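Chymotrypsin (PDB 2EA3) is a bacterial chymotrypsin of the S1 peptidase family whose protease domain probably cuts peptide bonds within protein chains. Local coordinates at residues Gly49-Phe52 with Pro53-Tyr57; Val94-Gly98 with Ser99-Trp103; Ser114-Pro118 with Glu119-Arg123. All coordinates share one frame; numbering follows the deposited sequence.

Contact 1. Residues Gly49-Phe52 with Pro53-Tyr57; sequences GSSF and PGNDY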
loop_
_atom_site.group_PDB
_atom_site.type_symbol
_atom_site.label_atom_id
_atom_site.label_comp_id
_atom_site.label_asym_id
_atom_site.label_seq_id
_atom_site.Cartn_x
_atom_site.Cartn_y
_atom_site.Cartn_z
ATOM N N GLY A 49 -8.148 6.085 10.802
ATOM C CA GLY A 49 -8.875 6.614 9.660
ATOM C C GLY A 49 -8.843 5.520 8.620
ATOM O O GLY A 49 -7.765 4.934 8.348
ATOM N N SER A 50 -10.017 5.200 8.081
ATOM C CA SER A 50 -10.144 4.134 7.081
ATOM C C SER A 50 -11.327 4.431 6.190
ATOM O O SER A 50 -12.431 4.728 6.686
ATOM C CB SER A 50 -10.337 2.762 7.742
ATOM O OG SER A 50 -10.389 1.725 6.770
ATOM N N SER A 51 -11.099 4.357 4.883
ATOM C CA SER A 51 -12.143 4.594 3.904
ATOM C C SER A 51 -12.196 3.434 2.919
ATOM O O SER A 51 -11.255 3.229 2.148
ATOM C CB SER A 51 -11.901 5.900 3.157
ATOM O OG SER A 51 -13.024 6.204 2.339
ATOM N N PHE A 52 -13.272 2.654 2.998
ATOM C CA PHE A 52 -13.502 1.493 2.125
ATOM C C PHE A 52 -14.948 1.059 2.351
ATOM O O PHE A 52 -15.397 1.015 3.512
ATOM C CB PHE A 52 -12.554 0.324 2.455
ATOM C CG PHE A 52 -12.841 -0.921 1.671
ATOM C CD1 PHE A 52 -12.360 -1.067 0.370
ATOM C CD2 PHE A 52 -13.612 -1.944 2.230
ATOM C CE1 PHE A 52 -12.631 -2.227 -0.374
ATOM C CE2 PHE A 52 -13.895 -3.104 1.507
ATOM C CZ PHE A 52 -13.411 -3.244 0.203
ATOM N N PRO A 53 -15.687 0.739 1.270
ATOM C CA PRO A 53 -15.358 0.873 -0.141
ATOM C C PRO A 53 -15.457 2.335 -0.581
ATOM O O PRO A 53 -15.299 3.233 0.257
ATOM C CB PRO A 53 -16.388 -0.026 -0.828
ATOM C CG PRO A 53 -17.549 -0.004 0.085
ATOM C CD PRO A 53 -17.002 0.095 1.465
ATOM N N GLY A 54 -15.688 2.588 -1.863
ATOM C CA GLY A 54 -15.624 3.959 -2.369
ATOM C C GLY A 54 -14.179 4.323 -2.656
ATOM O O GLY A 54 -13.795 4.494 -3.819
ATOM N N ASN A 55 -13.385 4.429 -1.585
ATOM C CA ASN A 55 -11.929 4.538 -1.662
ATOM C C ASN A 55 -11.366 3.226 -1.139
ATOM O O ASN A 55 -12.124 2.310 -0.794
ATOM C CB ASN A 55 -11.426 5.662 -0.739
ATOM C CG ASN A 55 -12.136 6.996 -0.969
ATOM O OD1 ASN A 55 -12.727 7.565 -0.042
ATOM N ND2 ASN A 55 -12.084 7.490 -2.183
ATOM N N ASP A 56 -10.043 3.127 -1.039
ATOM C CA ASP A 56 -9.463 1.992 -0.316
ATOM C C ASP A 56 -8.169 2.442 0.369
ATOM O O ASP A 56 -7.064 2.113 -0.053
ATOM C CB ASP A 56 -9.274 0.762 -1.223
ATOM C CG ASP A 56 -8.968 -0.521 -0.425
ATOM O OD1 ASP A 56 -8.736 -1.578 -1.065
ATOM O OD2 ASP A 56 -8.946 -0.454 0.834
ATOM N N TYR A 57 -8.327 3.219 1.431
ATOM C CA TYR A 57 -7.165 3.726 2.152
ATOM C C TYR A 57 -7.367 3.771 3.641
ATOM O O TYR A 57 -8.495 3.849 4.116
ATOM C CB TYR A 57 -6.685 5.100 1.648
ATOM C CG TYR A 57 -7.659 6.266 1.739
ATOM C CD1 TYR A 57 -8.237 6.802 0.590
ATOM C CD2 TYR A 57 -8.002 6.836 2.977
ATOM C CE1 TYR A 57 -9.150 7.897 0.669
ATOM C CE2 TYR A 57 -8.889 7.938 3.058
ATOM C CZ TYR A 57 -9.446 8.459 1.913
ATOM O OH TYR A 57 -10.324 9.534 2.016
#
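Ser51 and Tyr57 pair across a short loop that connects strands 45-51 and 57-62 of the first beta-barrel of the chymotrypsin fold. They form an antiparallel hydrogen-bonded pair: Ser51 N lies 2.8 Å from Tyr57 O in a nearly straight bond (174°), and Tyr57 N returns to Ser51 O. On the face they share, Ser51 CB sits over the Tyr57 ring, displaced toward its rim, in a CH-pi contact 3.9 Å from the centroid; a residue as small as serine lets the ring come this close. With OG opposite the backbone N (chi1 -172°), the Ser51 hydroxyl lies beside its own carbonyl carbon and donates, in the carbonyl plane, to a lone pair of Asn55 OD1 (OG to OD1 2.8 Å), so the asparagine amide oxygen ties the loop to the strand. The cis peptide between Phe52 and Pro53 folds the proline against the aromatic ring, placing Pro53 CB 4.2 Å from the Phe52 centroid, squarely over one face. Asp56, probably the aspartate of the Ser-His-Asp triad, is held by Ser152 through OD1 and by the backbone N of His32 through OD2. Its carboxylate runs alongside the Phe52 ring, their planes 45° apart, with Asp56 OD2 3.5 Å from Phe52 CD1.

Contact 2. Residues Val94-Gly98 with Ser99-Trp103; sequences VCRSG and STTGW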
loop_
_atom_site.group_PDB
_atom_site.type_symbol
_atom_site.label_atom_id
_atom_site.label_comp_id
_atom_site.label_asym_id
_atom_site.label_seq_id
_atom_site.Cartn_x
_atom_site.Cartn_y
_atom_site.Cartn_z
ATOM N N VAL A 94 6.056 0.132 -13.044
ATOM C CA VAL A 94 5.863 0.235 -11.603
ATOM C C VAL A 94 6.159 -1.119 -10.969
ATOM O O VAL A 94 6.013 -2.181 -11.615
ATOM C CB VAL A 94 4.434 0.670 -11.252
ATOM C CG1 VAL A 94 4.221 2.141 -11.607
ATOM C CG2 VAL A 94 3.394 -0.249 -11.950
ATOM N N CYS A 95 6.585 -1.077 -9.715
ATOM C CA CYS A 95 6.860 -2.319 -8.980
ATOM C C CYS A 95 6.135 -2.245 -7.664
ATOM O O CYS A 95 6.057 -1.170 -7.044
ATOM C CB CYS A 95 8.343 -2.492 -8.697
ATOM S SG CYS A 95 9.328 -2.741 -10.171
ATOM N N ARG A 96 5.643 -3.404 -7.243
ATOM C CA ARG A 96 4.878 -3.554 -6.033
ATOM C C ARG A 96 5.686 -4.402 -5.042
ATOM O O ARG A 96 6.343 -5.348 -5.444
ATOM C CB ARG A 96 3.559 -4.278 -6.369
ATOM C CG ARG A 96 2.675 -4.494 -5.115
ATOM C CD ARG A 96 1.554 -5.527 -5.341
ATOM N NE ARG A 96 2.019 -6.775 -5.963
ATOM C CZ ARG A 96 2.796 -7.681 -5.365
ATOM N NH1 ARG A 96 3.208 -7.498 -4.113
ATOM N NH2 ARG A 96 3.170 -8.779 -6.026
ATOM N N SER A 97 5.638 -4.041 -3.761
ATOM C CA SER A 97 6.231 -4.842 -2.709
ATOM C C SER A 97 5.102 -5.284 -1.781
ATOM O O SER A 97 4.323 -4.470 -1.312
ATOM C CB SER A 97 7.234 -3.991 -1.936
ATOM O OG SER A 97 7.888 -4.741 -0.931
ATOM N N GLY A 98 5.011 -6.581 -1.523
ATOM C CA GLY A 98 3.981 -7.108 -0.655
ATOM C C GLY A 98 4.486 -8.359 0.038
ATOM O O GLY A 98 5.413 -9.026 -0.433
ATOM N N SER A 99 3.878 -8.670 1.166
ATOM C CA SER A 99 4.418 -9.706 2.053
ATOM C C SER A 99 4.105 -11.152 1.630
ATOM O O SER A 99 4.625 -12.090 2.229
ATOM C CB SER A 99 3.892 -9.463 3.461
ATOM O OG SER A 99 2.495 -9.662 3.483
ATOM N N THR A 100 3.244 -11.352 0.637
ATOM C CA THR A 100 2.926 -12.713 0.191
ATOM C C THR A 100 3.728 -13.131 -1.021
ATOM O O THR A 100 4.186 -14.266 -1.112
ATOM C CB THR A 100 1.420 -12.869 -0.108
ATOM O OG1 THR A 100 0.720 -12.556 1.096
ATOM C CG2 THR A 100 1.071 -14.305 -0.569
ATOM N N THR A 101 3.882 -12.214 -1.965
ATOM C CA THR A 101 4.559 -12.554 -3.212
ATOM C C THR A 101 5.890 -11.824 -3.406
ATOM O O THR A 101 6.626 -12.133 -4.340
ATOM C CB THR A 101 3.631 -12.325 -4.409
ATOM O OG1 THR A 101 3.237 -10.950 -4.443
ATOM C CG2 THR A 101 2.412 -13.208 -4.293
ATOM N N GLY A 102 6.202 -10.866 -2.533
ATOM C CA GLY A 102 7.435 -10.102 -2.664
ATOM C C GLY A 102 7.351 -8.973 -3.687
ATOM O O GLY A 102 6.388 -8.227 -3.725
ATOM N N TRP A 103 8.364 -8.888 -4.536
ATOM C CA TRP A 103 8.562 -7.754 -5.444
ATOM C C TRP A 103 8.211 -8.196 -6.848
ATOM O O TRP A 103 8.821 -9.132 -7.381
ATOM C CB TRP A 103 10.026 -7.354 -5.380
ATOM C CG TRP A 103 10.471 -6.240 -6.250
ATOM C CD1 TRP A 103 11.011 -6.341 -7.492
ATOM C CD2 TRP A 103 10.461 -4.847 -5.917
ATOM N NE1 TRP A 103 11.333 -5.082 -7.967
ATOM C CE2 TRP A 103 11.015 -4.151 -7.014
ATOM C CE3 TRP A 103 10.059 -4.123 -4.786
ATOM C CZ2 TRP A 103 11.176 -2.760 -7.022
ATOM C CZ3 TRP A 103 10.203 -2.729 -4.789
ATOM C CH2 TRP A 103 10.759 -2.063 -5.914
#
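Cys95, half of the disulfide with Cys105, presses its methylene onto the indole of Trp103 unusually closely, CB lying 3.3 Å from CZ2. The approach is over the six-membered ring, offset toward the rim, and counts as a CH-pi contact; the sulfur follows obliquely, Cys95 SG lying 4.4 Å from the centroid of the Trp103 five-membered ring. The indole reaches Cys95 because Trp103 CG stands trans to the backbone nitrogen (chi1 178°), while Ser97, its non-hydrogen-bonded partner in this antiparallel hairpin, brings CB to 4.0 Å from Trp103 CE3. With an alanine in place of Trp103, Cys95 would probably lose the aromatic cover over its methylene and sulfur, and Ser97 CB its aromatic neighbour.

Arg96 starts out away from the turn, but a bend at chi3 (48°) swings its guanidinium back over it, crossing Thr101 at about a right angle. NH2 makes a short but bent, weak hydrogen bond to Thr101 OG1 at 2.7 Å, and NH1 a weak one to Gly102 O at 3.3 Å; NE is bound by Cys131 O. That same carbonyl of Gly102 accepts Gly98 N at 3.1 Å, while Gly102 N returns to Gly98 O. Glycine fits both positions: a CB on Gly98 would collide with Arg96 NH1, and the positive phi of Gly102 would jam one against the preceding carbonyl.

Thr101 OG1 also bonds Asp136 OD1, so the neutral hydroxyl, accepting from the arginine, probably gives its own proton to the aspartate and relays hydrogen bonds between two oppositely charged groups whose direct ion pair is long and weak.

Contact 3. Residues Ser114-Pro118 with Glu119-Arg123; sequences SVTYP and EGTVR. With SO4 (sulfate ion), chain D.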
loop_
_atom_site.group_PDB
_atom_site.type_symbol
_atom_site.label_atom_id
_atom_site.label_comp_id
_atom_site.label_asym_id
_atom_site.label_seq_id
_atom_site.Cartn_x
_atom_site.Cartn_y
_atom_site.Cartn_z
ATOM N N SER A 114 -12.572 1.777 -11.887
ATOM C CA SER A 114 -13.487 1.303 -10.851
ATOM C C SER A 114 -13.448 -0.219 -10.818
ATOM O O SER A 114 -13.244 -0.880 -11.856
ATOM C CB SER A 114 -14.916 1.781 -11.131
ATOM O OG SER A 114 -15.056 3.173 -10.880
ATOM N N VAL A 115 -13.597 -0.782 -9.625
ATOM C CA VAL A 115 -13.791 -2.215 -9.485
ATOM C C VAL A 115 -14.928 -2.439 -8.508
ATOM O O VAL A 115 -15.190 -1.590 -7.667
ATOM C CB VAL A 115 -12.526 -2.962 -8.967
ATOM C CG1 VAL A 115 -11.363 -2.729 -9.877
ATOM C CG2 VAL A 115 -12.159 -2.542 -7.568
ATOM N N THR A 116 -15.575 -3.596 -8.605
ATOM C CA THR A 116 -16.616 -3.950 -7.674
ATOM C C THR A 116 -16.172 -5.186 -6.910
ATOM O O THR A 116 -16.093 -6.277 -7.475
ATOM C CB THR A 116 -17.997 -4.160 -8.361
ATOM O OG1 THR A 116 -18.367 -2.957 -9.055
ATOM C CG2 THR A 116 -19.072 -4.501 -7.304
ATOM N N TYR A 117 -15.831 -4.974 -5.638
ATOM C CA TYR A 117 -15.503 -6.040 -4.685
ATOM C C TYR A 117 -16.808 -6.561 -4.096
ATOM O O TYR A 117 -17.843 -5.915 -4.252
ATOM C CB TYR A 117 -14.642 -5.490 -3.536
ATOM C CG TYR A 117 -13.264 -5.004 -3.944
ATOM C CD1 TYR A 117 -12.917 -3.651 -3.853
ATOM C CD2 TYR A 117 -12.298 -5.899 -4.394
ATOM C CE1 TYR A 117 -11.614 -3.202 -4.221
ATOM C CE2 TYR A 117 -11.015 -5.462 -4.766
ATOM C CZ TYR A 117 -10.685 -4.120 -4.685
ATOM O OH TYR A 117 -9.417 -3.715 -5.069
ATOM N N PRO A 118 -16.770 -7.726 -3.413
ATOM C CA PRO A 118 -17.941 -8.174 -2.653
ATOM C C PRO A 118 -18.556 -7.066 -1.791
ATOM O O PRO A 118 -19.781 -6.963 -1.709
ATOM C CB PRO A 118 -17.369 -9.298 -1.781
ATOM C CG PRO A 118 -16.283 -9.889 -2.656
ATOM C CD PRO A 118 -15.668 -8.714 -3.360
ATOM N N GLU A 119 -17.716 -6.221 -1.187
ATOM C CA GLU A 119 -18.181 -5.187 -0.254
ATOM C C GLU A 119 -18.754 -3.941 -0.929
ATOM O O GLU A 119 -19.508 -3.165 -0.320
ATOM C CB GLU A 119 -17.052 -4.810 0.703
ATOM C CG GLU A 119 -16.587 -5.968 1.583
ATOM C CD GLU A 119 -15.527 -6.863 0.945
ATOM O OE1 GLU A 119 -15.108 -6.630 -0.205
ATOM O OE2 GLU A 119 -15.089 -7.819 1.615
ATOM N N GLY A 120 -18.409 -3.749 -2.190
ATOM C CA GLY A 120 -18.899 -2.612 -2.925
ATOM C C GLY A 120 -17.876 -2.115 -3.905
ATOM O O GLY A 120 -16.811 -2.696 -4.068
ATOM N N THR A 121 -18.229 -1.024 -4.553
ATOM C CA THR A 121 -17.435 -0.440 -5.619
ATOM C C THR A 121 -16.401 0.501 -5.041
ATOM O O THR A 121 -16.680 1.265 -4.106
ATOM C CB THR A 121 -18.346 0.300 -6.598
ATOM O OG1 THR A 121 -19.374 -0.610 -7.045
ATOM C CG2 THR A 121 -17.560 0.838 -7.806
ATOM N N VAL A 122 -15.195 0.400 -5.589
ATOM C CA VAL A 122 -14.126 1.333 -5.268
ATOM C C VAL A 122 -13.766 2.040 -6.565
ATOM O O VAL A 122 -13.624 1.397 -7.609
ATOM C CB VAL A 122 -12.886 0.615 -4.660
ATOM C CG1 VAL A 122 -11.761 1.613 -4.385
ATOM C CG2 VAL A 122 -13.264 -0.080 -3.352
ATOM N N ARG A 123 -13.628 3.361 -6.498
ATOM C CA ARG A 123 -13.342 4.161 -7.689
ATOM C C ARG A 123 -12.002 4.863 -7.541
ATOM O O ARG A 123 -11.390 4.845 -6.472
ATOM C CB ARG A 123 -14.451 5.200 -7.917
ATOM C CG ARG A 123 -15.826 4.589 -8.093
ATOM C CD ARG A 123 -16.937 5.655 -8.084
ATOM N NE ARG A 123 -18.236 4.986 -8.161
ATOM C CZ ARG A 123 -18.965 4.647 -7.098
ATOM N NH1 ARG A 123 -18.542 4.940 -5.867
ATOM N NH2 ARG A 123 -20.129 4.024 -7.265
HETATM S S SO4 D . -22.687 4.418 -4.198
HETATM O O1 SO4 D . -21.557 5.329 -4.036
HETATM O O2 SO4 D . -22.472 3.576 -5.375
HETATM O O3 SO4 D . -22.810 3.566 -3.015
HETATM O O4 SO4 D . -23.909 5.204 -4.366
HETATM O O HOH W 1 -17.988 3.845 -10.664
#
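Val115 and Val122 form a hydrogen-bonded pair between antiparallel strands (156° apart in direction), Val115 N 3.0 Å from Val122 O and Val122 N 2.9 Å from Val115 O, and a type I turn from Tyr117 to Gly120 joins them. Pro118 supplies the restricted phi favoured at the turn's second position, and at Gly120's angles a CB would jam against the preceding carbonyl. With CG opposite the carbonyl carbon (chi1 -65°), the Tyr117 ring reaches Val122, whose CG2 meets its edge 3.6 Å from Tyr117 CD1, while Val115 CG2 lies over one face; the Tyr117 hydroxyl bonds Ser152 OG. On the other side, Thr116 OG1 and Thr121 OG1 share a long hydrogen bond of 3.3 Å. Extended from CG to NE, Arg123 is linked by a water from NE (2.8 Å) to Ser114 OG (3.0 Å). Its guanidinium carries Thr121 CG2 over one face and, at the edge, a sulfate, probably a crystallisation additive (Arg123 NH2 to O2 3.0 Å). Flexible and charged, arginine suits the hairpin's open end, away from the turn; buried Val122 faces Phe52, Pro53 and Asp56. This surface beta hairpin is inserted between strands 102-110 and 125-128 of the second chymotrypsin-fold barrel.

How the contacts relate
Contacts 1 and 3 form one surface patch across the two barrels, their centres 11 Å apart. Gly54 probably joins the hairpin by two backbone hydrogen bonds, its N 2.8 Å from Thr121 O and its O 2.9 Å from Arg123 N. Ser152 links them further, bonding both Asp56 and Tyr117. Through Asp56, contact 1 contributes to the probable catalytic triad with His32 and Ser137, and Val122 of contact 3 packs against Asp56; the sulfate is bound instead by Arg123, at the open end of the hairpin, away from the turn. Contact 2 stands apart on the second barrel, its centre 21 Å from that of contact 1 and 22 Å from that of contact 3.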